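Local coordinates for protein charybdin (Charybdis maritima, PDB 2B7U) that belongs to the ribosome-inactivating protein family, folding as a single chain in which a mixed beta sheet packs with a bundle of helices, at residues K29-S34 against E167-V172; G42-P47 against L240-Q245; F171-N176 against N196-N201; V203-M208 against Q223-K228. One frame throughout, in Å; residues are numbered along the deposited sequence.

Contact 1: K29-S34 against E167-V172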
loop_
_atom_site.group_PDB
_atom_site.type_symbol
_atom_site.label_atom_id
_atom_site.label_comp_id
_atom_site.label_asym_id
_atom_site.label_seq_id
_atom_site.Cartn_x
_atom_site.Cartn_y
_atom_site.Cartn_z
ATOM N N LYS A 29 -7.722 7.073 6.917
ATOM C CA LYS A 29 -7.187 8.277 7.575
ATOM C C LYS A 29 -6.510 7.894 8.885
ATOM O O LYS A 29 -5.423 8.358 9.192
ATOM C CB LYS A 29 -8.294 9.286 7.783
ATOM C CG LYS A 29 -8.697 9.960 6.478
ATOM C CD LYS A 29 -9.985 10.746 6.586
ATOM C CE LYS A 29 -9.853 11.994 7.418
ATOM N NZ LYS A 29 -11.121 12.765 7.569
ATOM N N ASN A 30 -7.147 7.017 9.656
ATOM C CA ASN A 30 -6.543 6.565 10.900
ATOM C C ASN A 30 -5.268 5.774 10.671
ATOM O O ASN A 30 -4.308 5.885 11.436
ATOM C CB ASN A 30 -7.544 5.751 11.733
ATOM C CG ASN A 30 -8.677 6.594 12.255
ATOM O OD1 ASN A 30 -8.548 7.806 12.385
ATOM N ND2 ASN A 30 -9.796 5.953 12.582
ATOM N N LEU A 31 -5.238 4.973 9.610
ATOM C CA LEU A 31 -4.073 4.181 9.306
ATOM C C LEU A 31 -2.884 5.085 8.948
ATOM O O LEU A 31 -1.761 4.845 9.360
ATOM C CB LEU A 31 -4.388 3.215 8.174
ATOM C CG LEU A 31 -3.242 2.329 7.709
ATOM C CD1 LEU A 31 -2.588 1.583 8.876
ATOM C CD2 LEU A 31 -3.687 1.378 6.637
ATOM N N ARG A 32 -3.137 6.132 8.178
ATOM C CA ARG A 32 -2.082 7.107 7.876
ATOM C C ARG A 32 -1.473 7.736 9.132
ATOM O O ARG A 32 -0.250 7.890 9.245
ATOM C CB ARG A 32 -2.622 8.184 6.958
ATOM C CG ARG A 32 -2.927 7.742 5.563
ATOM C CD ARG A 32 -3.730 8.763 4.837
ATOM N NE ARG A 32 -4.054 8.406 3.456
ATOM C CZ ARG A 32 -5.077 8.948 2.783
ATOM N NH1 ARG A 32 -5.332 8.578 1.542
ATOM N NH2 ARG A 32 -5.847 9.887 3.341
ATOM N N ARG A 33 -2.330 8.101 10.072
ATOM C CA ARG A 33 -1.868 8.640 11.326
ATOM C C ARG A 33 -1.034 7.615 12.106
ATOM O O ARG A 33 -0.031 7.978 12.701
ATOM C CB ARG A 33 -3.069 9.091 12.150
ATOM C CG ARG A 33 -2.722 9.698 13.445
ATOM C CD ARG A 33 -4.004 9.860 14.231
ATOM N NE ARG A 33 -4.272 11.232 14.646
ATOM C CZ ARG A 33 -4.522 11.620 15.892
ATOM N NH1 ARG A 33 -4.768 12.896 16.133
ATOM N NH2 ARG A 33 -4.530 10.754 16.902
ATOM N N SER A 34 -1.458 6.351 12.098
ATOM C CA SER A 34 -0.771 5.274 12.820
ATOM C C SER A 34 0.600 5.023 12.233
ATOM O O SER A 34 1.526 4.655 12.942
ATOM C CB SER A 34 -1.556 3.970 12.776
ATOM O OG SER A 34 -2.752 4.070 13.547
ATOM N N GLU A 167 -2.409 1.225 -1.740
ATOM C CA GLU A 167 -2.437 2.323 -2.680
ATOM C C GLU A 167 -3.386 3.438 -2.206
ATOM O O GLU A 167 -3.119 4.622 -2.379
ATOM C CB GLU A 167 -2.819 1.852 -4.069
ATOM C CG GLU A 167 -1.978 0.717 -4.610
ATOM C CD GLU A 167 -0.529 1.049 -4.813
ATOM O OE1 GLU A 167 -0.141 2.238 -4.676
ATOM O OE2 GLU A 167 0.258 0.113 -5.095
ATOM N N ALA A 168 -4.530 3.068 -1.632
ATOM C CA ALA A 168 -5.447 4.067 -1.058
ATOM C C ALA A 168 -4.788 4.882 0.057
ATOM O O ALA A 168 -4.993 6.095 0.155
ATOM C CB ALA A 168 -6.711 3.385 -0.545
ATOM N N THR A 169 -3.967 4.233 0.883
ATOM C CA THR A 169 -3.235 4.918 1.949
ATOM C C THR A 169 -2.232 5.908 1.344
ATOM O O THR A 169 -2.135 7.055 1.773
ATOM C CB THR A 169 -2.555 3.897 2.860
ATOM O OG1 THR A 169 -3.579 3.158 3.563
ATOM C CG2 THR A 169 -1.652 4.524 3.876
ATOM N N ARG A 170 -1.576 5.487 0.282
ATOM C CA ARG A 170 -0.576 6.349 -0.386
ATOM C C ARG A 170 -1.163 7.564 -1.094
ATOM O O ARG A 170 -0.494 8.596 -1.163
ATOM C CB ARG A 170 0.231 5.540 -1.378
ATOM C CG ARG A 170 1.117 4.444 -0.832
ATOM C CD ARG A 170 1.682 3.617 -1.982
ATOM N NE ARG A 170 2.679 2.658 -1.518
ATOM C CZ ARG A 170 2.719 1.370 -1.853
ATOM N NH1 ARG A 170 1.840 0.861 -2.703
ATOM N NH2 ARG A 170 3.675 0.599 -1.374
ATOM N N PHE A 171 -2.349 7.454 -1.689
ATOM C CA PHE A 171 -2.888 8.518 -2.558
ATOM C C PHE A 171 -4.303 8.925 -2.230
ATOM O O PHE A 171 -5.201 8.096 -2.184
ATOM C CB PHE A 171 -2.830 8.093 -4.023
ATOM C CG PHE A 171 -1.422 8.010 -4.567
ATOM C CD1 PHE A 171 -0.751 9.169 -4.905
ATOM C CD2 PHE A 171 -0.789 6.802 -4.711
ATOM C CE1 PHE A 171 0.539 9.086 -5.401
ATOM C CE2 PHE A 171 0.505 6.720 -5.197
ATOM C CZ PHE A 171 1.159 7.864 -5.550
ATOM N N VAL A 172 -4.494 10.219 -2.027
ATOM C CA VAL A 172 -5.800 10.798 -1.753
ATOM C C VAL A 172 -6.848 10.415 -2.783
ATOM O O VAL A 172 -7.965 10.023 -2.416
ATOM C CB VAL A 172 -5.666 12.357 -1.650
ATOM C CG1 VAL A 172 -7.035 13.025 -1.508
ATOM C CG2 VAL A 172 -4.732 12.707 -0.465
#
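Arg32, on helix 21-35, reaches the last turn of helix 151-170 and hooks the backbone of Ala168 and Thr169 with two neighbouring nitrogens. CG stands anti to the carbonyl carbon (chi1 -70°) and the chain runs extended as far as NE, sliding past Thr169 in the opposite direction. On the way Arg32 CG passes Thr169 CG2 at 3.9 Å. The two bonds are equally long but not equally straight. Arg32 NE donates to Thr169 O at 2.9 Å, with 157° at the hydrogen, and meets that oxygen in the carbonyl plane on a lone pair. Arg32 NH1 gives its bond to Ala168 O, also at 2.9 Å but more bent at 138°. Both acceptors lie at the guanidinium edge, tilted somewhat out of its plane. Thr169 uses its methyl against arginine; its hydroxyl OG1 is instead hydrogen-bonded to Phe165 O, one turn back in the same helix. Leu31 comes across Thr169 at about a right angle, its CD2 3.6 Å from Thr169 OG1, while also touching Phe10 and Val12 of strand 7-15, at the edge of the mixed sheet. Helix 151-170 ends here, Phe171 being the first residue to leave helical torsions. A cationic group on carbonyls of the final turn would suit the negative end of the helix dipole, and two bonds to successive oxygens restrict how the guanidinium can rotate.

Contact 2: G42-P47 against L240-Q245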
loop_
_atom_site.group_PDB
_atom_site.type_symbol
_atom_site.label_atom_id
_atom_site.label_comp_id
_atom_site.label_asym_id
_atom_site.label_seq_id
_atom_site.Cartn_x
_atom_site.Cartn_y
_atom_site.Cartn_z
ATOM N N GLY A 42 1.247 18.879 6.996
ATOM C CA GLY A 42 0.098 18.094 7.433
ATOM C C GLY A 42 0.016 16.678 6.912
ATOM O O GLY A 42 -0.906 15.940 7.289
ATOM N N VAL A 43 0.962 16.294 6.057
ATOM C CA VAL A 43 0.967 14.955 5.478
ATOM C C VAL A 43 2.005 14.069 6.187
ATOM O O VAL A 43 3.181 14.456 6.327
ATOM C CB VAL A 43 1.126 14.982 3.942
ATOM C CG1 VAL A 43 2.194 15.886 3.526
ATOM C CG2 VAL A 43 1.294 13.554 3.359
ATOM N N PRO A 44 1.583 12.883 6.613
ATOM C CA PRO A 44 2.493 12.035 7.345
ATOM C C PRO A 44 3.650 11.528 6.469
ATOM O O PRO A 44 3.449 11.270 5.276
ATOM C CB PRO A 44 1.602 10.869 7.801
ATOM C CG PRO A 44 0.405 10.926 6.946
ATOM C CD PRO A 44 0.232 12.321 6.501
ATOM N N VAL A 45 4.805 11.374 7.102
ATOM C CA VAL A 45 6.025 10.831 6.511
ATOM C C VAL A 45 6.364 9.509 7.234
ATOM O O VAL A 45 6.380 9.440 8.452
ATOM C CB VAL A 45 7.172 11.827 6.598
ATOM C CG1 VAL A 45 8.416 11.291 5.904
ATOM C CG2 VAL A 45 6.748 13.182 5.988
ATOM N N LEU A 46 6.647 8.483 6.454
ATOM C CA LEU A 46 6.948 7.146 6.979
ATOM C C LEU A 46 8.347 7.114 7.580
ATOM O O LEU A 46 9.220 7.938 7.239
ATOM C CB LEU A 46 6.852 6.124 5.864
ATOM C CG LEU A 46 5.433 5.940 5.328
ATOM C CD1 LEU A 46 5.429 5.161 4.034
ATOM C CD2 LEU A 46 4.527 5.276 6.322
ATOM N N PRO A 47 8.584 6.134 8.463
ATOM C CA PRO A 47 9.930 5.979 8.994
ATOM C C PRO A 47 10.956 5.686 7.921
ATOM O O PRO A 47 10.608 5.145 6.900
ATOM C CB PRO A 47 9.829 4.781 9.933
ATOM C CG PRO A 47 8.491 4.234 9.815
ATOM C CD PRO A 47 7.639 5.127 8.963
ATOM N N LEU A 240 -0.590 13.146 -2.305
ATOM C CA LEU A 240 -0.154 12.045 -1.456
ATOM C C LEU A 240 -0.845 12.035 -0.106
ATOM O O LEU A 240 -1.038 13.057 0.529
ATOM C CB LEU A 240 1.364 12.074 -1.218
ATOM C CG LEU A 240 2.193 11.450 -2.342
ATOM C CD1 LEU A 240 2.106 12.238 -3.630
ATOM C CD2 LEU A 240 3.661 11.213 -1.975
ATOM N N GLY A 241 -1.269 10.867 0.303
ATOM C CA GLY A 241 -1.776 10.637 1.635
ATOM C C GLY A 241 -0.719 10.403 2.687
ATOM O O GLY A 241 -0.939 10.624 3.887
ATOM N N ILE A 242 0.420 9.874 2.244
ATOM C CA ILE A 242 1.563 9.582 3.100
ATOM C C ILE A 242 2.796 9.511 2.186
ATOM O O ILE A 242 2.681 9.184 1.003
ATOM C CB ILE A 242 1.305 8.300 3.979
ATOM C CG1 ILE A 242 2.340 8.202 5.115
ATOM C CG2 ILE A 242 1.280 7.061 3.121
ATOM C CD1 ILE A 242 1.835 7.429 6.282
ATOM N N VAL A 243 3.945 9.874 2.728
ATOM C CA VAL A 243 5.179 10.064 1.966
ATOM C C VAL A 243 6.265 9.064 2.356
ATOM O O VAL A 243 6.558 8.934 3.537
ATOM C CB VAL A 243 5.708 11.503 2.183
ATOM C CG1 VAL A 243 6.925 11.731 1.351
ATOM C CG2 VAL A 243 4.604 12.536 1.890
ATOM N N GLU A 244 6.875 8.375 1.386
ATOM C CA GLU A 244 8.000 7.495 1.676
ATOM C C GLU A 244 9.240 8.308 2.023
ATOM O O GLU A 244 9.403 9.395 1.499
ATOM C CB GLU A 244 8.306 6.634 0.445
ATOM C CG GLU A 244 9.102 5.435 0.787
ATOM C CD GLU A 244 9.540 4.642 -0.398
ATOM O OE1 GLU A 244 10.092 5.224 -1.332
ATOM O OE2 GLU A 244 9.380 3.390 -0.364
ATOM N N GLN A 245 10.127 7.781 2.871
ATOM C CA GLN A 245 11.334 8.520 3.300
ATOM C C GLN A 245 12.597 7.734 2.974
ATOM O O GLN A 245 13.085 6.971 3.791
ATOM C CB GLN A 245 11.276 8.824 4.803
ATOM C CG GLN A 245 12.392 9.758 5.225
ATOM C CD GLN A 245 12.389 10.130 6.690
ATOM O OE1 GLN A 245 13.116 11.058 7.061
ATOM N NE2 GLN A 245 11.579 9.443 7.528
HETATM O O HOH W 1 9.980 5.373 4.189
#
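A single parallel beta bridge, Val45 opposite Val243, joins the second strand of a small hairpin to the irregular C-terminal segment 240-245. Val243 carries both backbone bonds, to the residues on both sides of Val45: its N donates to Pro44 O at 2.9 Å, and its O receives Leu46 N at 3.0 Å in an almost straight bond (176° at the hydrogen). Bonding to both neighbours of the opposite residue is the mark of a parallel bridge, and it ties the tail of the chain to hairpin 38-40/43-45, whose other strand lies against Val45. Beyond the bridge the pairing passes to a side chain. Gln245, with CG anti to the backbone N (chi1 -171°) and the rest extended, brings NE2 to within 2.8 Å of Leu46 O, while its OE1 bonds to Arg250. One water extends the join, donating to Pro47 O and accepting from Gln245 N at 2.7 Å. Apolar groups fill in beside the backbone. Ile242 crosses both Pro44 and Leu46 at about a right angle; its CD1 lies 3.8 Å from Pro44 CB and only 3.4 Å from Leu46 CD2, tighter than usual van der Waals contact.

Contact 3: F171-N176 against N196-N201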
loop_
_atom_site.group_PDB
_atom_site.type_symbol
_atom_site.label_atom_id
_atom_site.label_comp_id
_atom_site.label_asym_id
_atom_site.label_seq_id
_atom_site.Cartn_x
_atom_site.Cartn_y
_atom_site.Cartn_z
ATOM N N PHE A 171 -2.349 7.454 -1.689
ATOM C CA PHE A 171 -2.888 8.518 -2.558
ATOM C C PHE A 171 -4.303 8.925 -2.230
ATOM O O PHE A 171 -5.201 8.096 -2.184
ATOM C CB PHE A 171 -2.830 8.093 -4.023
ATOM C CG PHE A 171 -1.422 8.010 -4.567
ATOM C CD1 PHE A 171 -0.751 9.169 -4.905
ATOM C CD2 PHE A 171 -0.789 6.802 -4.711
ATOM C CE1 PHE A 171 0.539 9.086 -5.401
ATOM C CE2 PHE A 171 0.505 6.720 -5.197
ATOM C CZ PHE A 171 1.159 7.864 -5.550
ATOM N N VAL A 172 -4.494 10.219 -2.027
ATOM C CA VAL A 172 -5.800 10.798 -1.753
ATOM C C VAL A 172 -6.848 10.415 -2.783
ATOM O O VAL A 172 -7.965 10.023 -2.416
ATOM C CB VAL A 172 -5.666 12.357 -1.650
ATOM C CG1 VAL A 172 -7.035 13.025 -1.508
ATOM C CG2 VAL A 172 -4.732 12.707 -0.465
ATOM N N ASP A 173 -6.508 10.534 -4.056
ATOM C CA ASP A 173 -7.498 10.359 -5.144
ATOM C C ASP A 173 -7.916 8.892 -5.255
ATOM O O ASP A 173 -9.045 8.591 -5.666
ATOM C CB ASP A 173 -6.931 10.838 -6.482
ATOM C CG ASP A 173 -6.752 12.336 -6.528
ATOM O OD1 ASP A 173 -7.763 13.044 -6.344
ATOM O OD2 ASP A 173 -5.608 12.790 -6.717
ATOM N N ILE A 174 -7.008 7.988 -4.903
ATOM C CA ILE A 174 -7.278 6.543 -4.930
ATOM C C ILE A 174 -8.218 6.177 -3.778
ATOM O O ILE A 174 -9.240 5.491 -4.001
ATOM C CB ILE A 174 -5.980 5.702 -4.944
ATOM C CG1 ILE A 174 -5.189 6.025 -6.214
ATOM C CG2 ILE A 174 -6.298 4.221 -4.921
ATOM C CD1 ILE A 174 -3.894 5.279 -6.367
ATOM N N ALA A 175 -7.915 6.644 -2.560
ATOM C CA ALA A 175 -8.823 6.460 -1.427
ATOM C C ALA A 175 -10.217 6.987 -1.741
ATOM O O ALA A 175 -11.215 6.306 -1.472
ATOM C CB ALA A 175 -8.318 7.110 -0.183
ATOM N N ASN A 176 -10.281 8.177 -2.315
ATOM C CA ASN A 176 -11.584 8.780 -2.687
ATOM C C ASN A 176 -12.325 7.898 -3.674
ATOM O O ASN A 176 -13.540 7.645 -3.528
ATOM C CB ASN A 176 -11.415 10.182 -3.283
ATOM C CG ASN A 176 -11.057 11.227 -2.248
ATOM O OD1 ASN A 176 -11.218 11.001 -1.051
ATOM N ND2 ASN A 176 -10.584 12.386 -2.711
ATOM N N ASN A 196 -0.974 4.538 -13.555
ATOM C CA ASN A 196 0.250 4.900 -14.242
ATOM C C ASN A 196 0.881 6.212 -13.800
ATOM O O ASN A 196 2.129 6.394 -13.846
ATOM C CB ASN A 196 -0.014 4.995 -15.741
ATOM C CG ASN A 196 -0.370 3.678 -16.375
ATOM O OD1 ASN A 196 -0.913 3.648 -17.489
ATOM N ND2 ASN A 196 -0.051 2.586 -15.709
ATOM N N ASP A 197 0.040 7.180 -13.473
ATOM C CA ASP A 197 0.539 8.486 -13.064
ATOM C C ASP A 197 0.816 8.501 -11.562
ATOM O O ASP A 197 1.757 9.155 -11.118
ATOM C CB ASP A 197 -0.424 9.622 -13.404
ATOM C CG ASP A 197 -0.836 9.650 -14.863
ATOM O OD1 ASP A 197 -0.604 8.653 -15.602
ATOM O OD2 ASP A 197 -1.461 10.660 -15.248
ATOM N N LEU A 198 -0.027 7.830 -10.780
ATOM C CA LEU A 198 0.139 7.834 -9.329
ATOM C C LEU A 198 0.909 6.635 -8.813
ATOM O O LEU A 198 2.035 6.779 -8.345
ATOM C CB LEU A 198 -1.216 7.925 -8.627
ATOM C CG LEU A 198 -2.031 9.180 -8.941
ATOM C CD1 LEU A 198 -3.311 9.196 -8.123
ATOM C CD2 LEU A 198 -1.226 10.445 -8.665
ATOM N N GLU A 199 0.307 5.449 -8.887
ATOM C CA GLU A 199 0.877 4.274 -8.209
ATOM C C GLU A 199 2.310 4.006 -8.604
ATOM O O GLU A 199 3.136 3.740 -7.744
ATOM C CB GLU A 199 0.019 3.035 -8.401
ATOM C CG GLU A 199 -1.363 3.180 -7.809
ATOM C CD GLU A 199 -2.219 1.942 -7.896
ATOM O OE1 GLU A 199 -1.745 0.900 -8.422
ATOM O OE2 GLU A 199 -3.380 2.022 -7.427
ATOM N N LYS A 200 2.603 4.089 -9.887
ATOM C CA LYS A 200 3.955 3.782 -10.356
ATOM C C LYS A 200 4.990 4.810 -9.942
ATOM O O LYS A 200 6.192 4.523 -10.040
ATOM C CB LYS A 200 3.956 3.552 -11.868
ATOM C CG LYS A 200 3.347 2.220 -12.386
ATOM C CD LYS A 200 2.518 1.412 -11.406
ATOM C CE LYS A 200 3.368 0.513 -10.511
ATOM N NZ LYS A 200 2.827 0.396 -9.101
ATOM N N ASN A 201 4.529 5.975 -9.481
ATOM C CA ASN A 201 5.419 7.125 -9.208
ATOM C C ASN A 201 5.503 7.481 -7.720
ATOM O O ASN A 201 6.078 8.509 -7.366
ATOM C CB ASN A 201 4.928 8.342 -9.975
ATOM C CG ASN A 201 5.178 8.221 -11.467
ATOM O OD1 ASN A 201 4.312 8.561 -12.299
ATOM N ND2 ASN A 201 6.348 7.731 -11.822
#
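Phe171 and Leu198 bring the two backbones nearest, with their CA atoms 7.4 Å apart, where the start of helix 172-180 faces the end of helix 192-199. Phe171 holds the N-cap position of helix 172-180, and its ring takes part in a CH-pi contact. Leu198 CB sits over the ring face, 3.7 Å from the centroid and only 6° off the normal, almost exactly above the centre, while Leu198 CD2 lies beyond the rim, 4.0 Å from Phe171 CD1 and CE1. The two side chains slide past each other in opposite directions. At the far end of the ring Phe171 CZ comes within 3.1 Å of Leu198 O, an oxygen that also accepts from Asn201 N at 2.9 Å. Trp202 meets the same ring steeply, and Phe239 adds to the apolar surroundings of Leu198. In the first turn of helix 172-180, Ile174 contributes two contacts: CG1 touches Leu198 CD1, and CD1 reaches Glu199. The extended glutamate crosses Ile174 obliquely, with OE1 bonded to Gln163 of helix 151-170. That leaves Ile174 CD1 packed 3.6 Å from Glu199 CG and 3.5 Å from Glu199 OE2.

Contact 4: V203-M208 against Q223-K228; sequences VRFSFM and QTIYGK
Gln223, at the start of the hairpin strand 223-225, reaches Arg204, Phe205 and Met208 on helix 202-214. From CB the chain sets out toward the helix, with CG anti to the carbonyl carbon (chi1 -56°). Gln223 CG then lies 4.1 Å from Phe205 CE2, and a bend at chi2 (-69°) sends CD off to Met208, whose CE is 3.8 Å away. The amide splits at its tip. Its nitrogen, Gln223 NE2, lies 3.6 Å from Met208 CE, the two side chains meeting tip to tip, and hydrogen-bonds to Glu221 O. The oxygen, Gln223 OE1, lies at the edge of the Phe205 ring, 3.8 Å from CE2, with ring and amide planes 74° apart. A water donates to Gln223 OE1 at 2.6 Å and accepts from Arg204 NH2 at 2.9 Å, lying in the guanidinium plane. Deeper in, Phe205 and Ile225 also meet tip to tip, with CE1 3.7 Å from CD1, and both touch Leu236. Ile225 opens the type I' turn that returns the chain to strand 228-230. The helix and hairpin are thus held by apolar tips in the interior and a polar link at the rim, where Arg204 NH2 also stands 3.5 Å from Gln223 OE1 and the water joins the two by hydrogen bonds.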
loop_
_atom_site.group_PDB
_atom_site.type_symbol
_atom_site.label_atom_id
_atom_site.label_comp_id
_atom_site.label_asym_id
_atom_site.label_seq_id
_atom_site.Cartn_x
_atom_site.Cartn_y
_atom_site.Cartn_z
ATOM N N VAL A 203 7.173 6.315 -5.215
ATOM C CA VAL A 203 8.533 6.338 -4.688
ATOM C C VAL A 203 9.231 7.596 -5.211
ATOM O O VAL A 203 9.864 8.350 -4.449
ATOM C CB VAL A 203 9.298 5.046 -5.085
ATOM C CG1 VAL A 203 10.733 5.186 -4.758
ATOM C CG2 VAL A 203 8.671 3.860 -4.396
ATOM N N ARG A 204 9.134 7.830 -6.518
ATOM C CA ARG A 204 9.760 9.007 -7.149
ATOM C C ARG A 204 9.166 10.327 -6.622
ATOM O O ARG A 204 9.894 11.274 -6.300
ATOM C CB ARG A 204 9.563 8.952 -8.652
ATOM C CG ARG A 204 10.474 8.059 -9.420
ATOM C CD ARG A 204 10.681 8.675 -10.831
ATOM N NE ARG A 204 9.392 9.003 -11.431
ATOM C CZ ARG A 204 9.037 10.164 -11.993
ATOM N NH1 ARG A 204 9.872 11.188 -12.131
ATOM N NH2 ARG A 204 7.812 10.293 -12.469
ATOM N N PHE A 205 7.840 10.419 -6.543
ATOM C CA PHE A 205 7.191 11.624 -6.023
ATOM C C PHE A 205 7.562 11.877 -4.561
ATOM O O PHE A 205 7.796 13.037 -4.165
ATOM C CB PHE A 205 5.662 11.484 -6.116
ATOM C CG PHE A 205 5.085 11.543 -7.518
ATOM C CD1 PHE A 205 3.742 11.203 -7.719
ATOM C CD2 PHE A 205 5.823 11.952 -8.602
ATOM C CE1 PHE A 205 3.169 11.293 -8.988
ATOM C CE2 PHE A 205 5.237 12.035 -9.880
ATOM C CZ PHE A 205 3.920 11.711 -10.044
ATOM N N SER A 206 7.610 10.832 -3.749
ATOM C CA SER A 206 7.994 11.006 -2.340
ATOM C C SER A 206 9.384 11.613 -2.267
ATOM O O SER A 206 9.608 12.520 -1.475
ATOM C CB SER A 206 7.979 9.675 -1.602
ATOM O OG SER A 206 6.641 9.210 -1.452
ATOM N N PHE A 207 10.299 11.087 -3.068
ATOM C CA PHE A 207 11.665 11.588 -3.084
ATOM C C PHE A 207 11.706 13.044 -3.517
ATOM O O PHE A 207 12.385 13.884 -2.899
ATOM C CB PHE A 207 12.537 10.766 -4.032
ATOM C CG PHE A 207 13.956 11.246 -4.076
ATOM C CD1 PHE A 207 14.366 12.098 -5.080
ATOM C CD2 PHE A 207 14.840 10.905 -3.055
ATOM C CE1 PHE A 207 15.673 12.589 -5.098
ATOM C CE2 PHE A 207 16.149 11.382 -3.080
ATOM C CZ PHE A 207 16.547 12.215 -4.101
ATOM N N MET A 208 11.019 13.370 -4.618
ATOM C CA MET A 208 11.017 14.769 -5.085
ATOM C C MET A 208 10.540 15.743 -4.007
ATOM O O MET A 208 11.060 16.866 -3.853
ATOM C CB MET A 208 10.112 14.964 -6.313
ATOM C CG MET A 208 10.539 14.240 -7.518
ATOM S SD MET A 208 9.263 14.400 -8.801
ATOM C CE MET A 208 9.866 13.160 -9.895
ATOM N N GLN A 223 5.640 17.900 -13.200
ATOM C CA GLN A 223 5.149 16.574 -13.523
ATOM C C GLN A 223 3.768 16.714 -14.144
ATOM O O GLN A 223 3.057 17.665 -13.859
ATOM C CB GLN A 223 5.052 15.746 -12.253
ATOM C CG GLN A 223 6.364 15.666 -11.499
ATOM C CD GLN A 223 7.399 14.867 -12.220
ATOM O OE1 GLN A 223 7.148 13.731 -12.626
ATOM N NE2 GLN A 223 8.579 15.455 -12.413
ATOM N N THR A 224 3.392 15.764 -14.981
ATOM C CA THR A 224 2.044 15.748 -15.532
ATOM C C THR A 224 1.279 14.598 -14.892
ATOM O O THR A 224 1.718 13.441 -14.945
ATOM C CB THR A 224 2.102 15.611 -17.054
ATOM O OG1 THR A 224 2.807 16.730 -17.595
ATOM C CG2 THR A 224 0.705 15.578 -17.627
ATOM N N ILE A 225 0.101 14.908 -14.344
ATOM C CA ILE A 225 -0.793 13.924 -13.707
ATOM C C ILE A 225 -2.214 14.187 -14.191
ATOM O O ILE A 225 -2.665 15.326 -14.147
ATOM C CB ILE A 225 -0.769 14.017 -12.167
ATOM C CG1 ILE A 225 0.640 13.725 -11.650
ATOM C CG2 ILE A 225 -1.794 13.060 -11.551
ATOM C CD1 ILE A 225 0.822 13.890 -10.149
ATOM N N TYR A 226 -2.886 13.134 -14.644
ATOM C CA TYR A 226 -4.258 13.239 -15.177
ATOM C C TYR A 226 -4.347 14.371 -16.205
ATOM O O TYR A 226 -5.327 15.116 -16.234
ATOM C CB TYR A 226 -5.247 13.504 -14.040
ATOM C CG TYR A 226 -6.702 13.144 -14.296
ATOM C CD1 TYR A 226 -7.705 13.669 -13.490
ATOM C CD2 TYR A 226 -7.074 12.278 -15.306
ATOM C CE1 TYR A 226 -9.039 13.335 -13.689
ATOM C CE2 TYR A 226 -8.411 11.945 -15.516
ATOM C CZ TYR A 226 -9.385 12.476 -14.700
ATOM O OH TYR A 226 -10.724 12.145 -14.918
ATOM N N GLY A 227 -3.330 14.487 -17.053
ATOM C CA GLY A 227 -3.316 15.478 -18.112
ATOM C C GLY A 227 -3.097 16.925 -17.687
ATOM O O GLY A 227 -3.205 17.841 -18.514
ATOM N N LYS A 228 -2.747 17.141 -16.419
ATOM C CA LYS A 228 -2.539 18.475 -15.870
ATOM C C LYS A 228 -1.090 18.625 -15.429
ATOM O O LYS A 228 -0.520 17.681 -14.880
ATOM C CB LYS A 228 -3.411 18.685 -14.649
ATOM C CG LYS A 228 -4.890 18.600 -14.894
ATOM C CD LYS A 228 -5.685 18.567 -13.561
ATOM C CE LYS A 228 -5.172 19.547 -12.468
ATOM N NZ LYS A 228 -4.308 18.936 -11.364
HETATM O O HOH W 2 5.726 11.826 -13.743
#

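In the fold
The four contacts illustrate how distant parts of a chain can be gathered around shared elements. Contacts 1 and 3 share Phe171 and Val172, at the junction of helices 151-170 and 172-180, with centres about 11 Å apart. Contact 2 lies about 9 Å from contact 1, centre to centre, and touches it where Arg170 O probably accepts from Gly241 N. Along the chain their segments alternate, whereas contacts 3 and 4, in series, are nested inside the loop closed by contact 2. Helices 192-199 and 202-214 link those two, about 10 Å apart. Contacts 1 and 4 are farthest apart, about 18 Å between centres. The C-terminal segment thereby joins hairpin 38-40/43-45 to the helices.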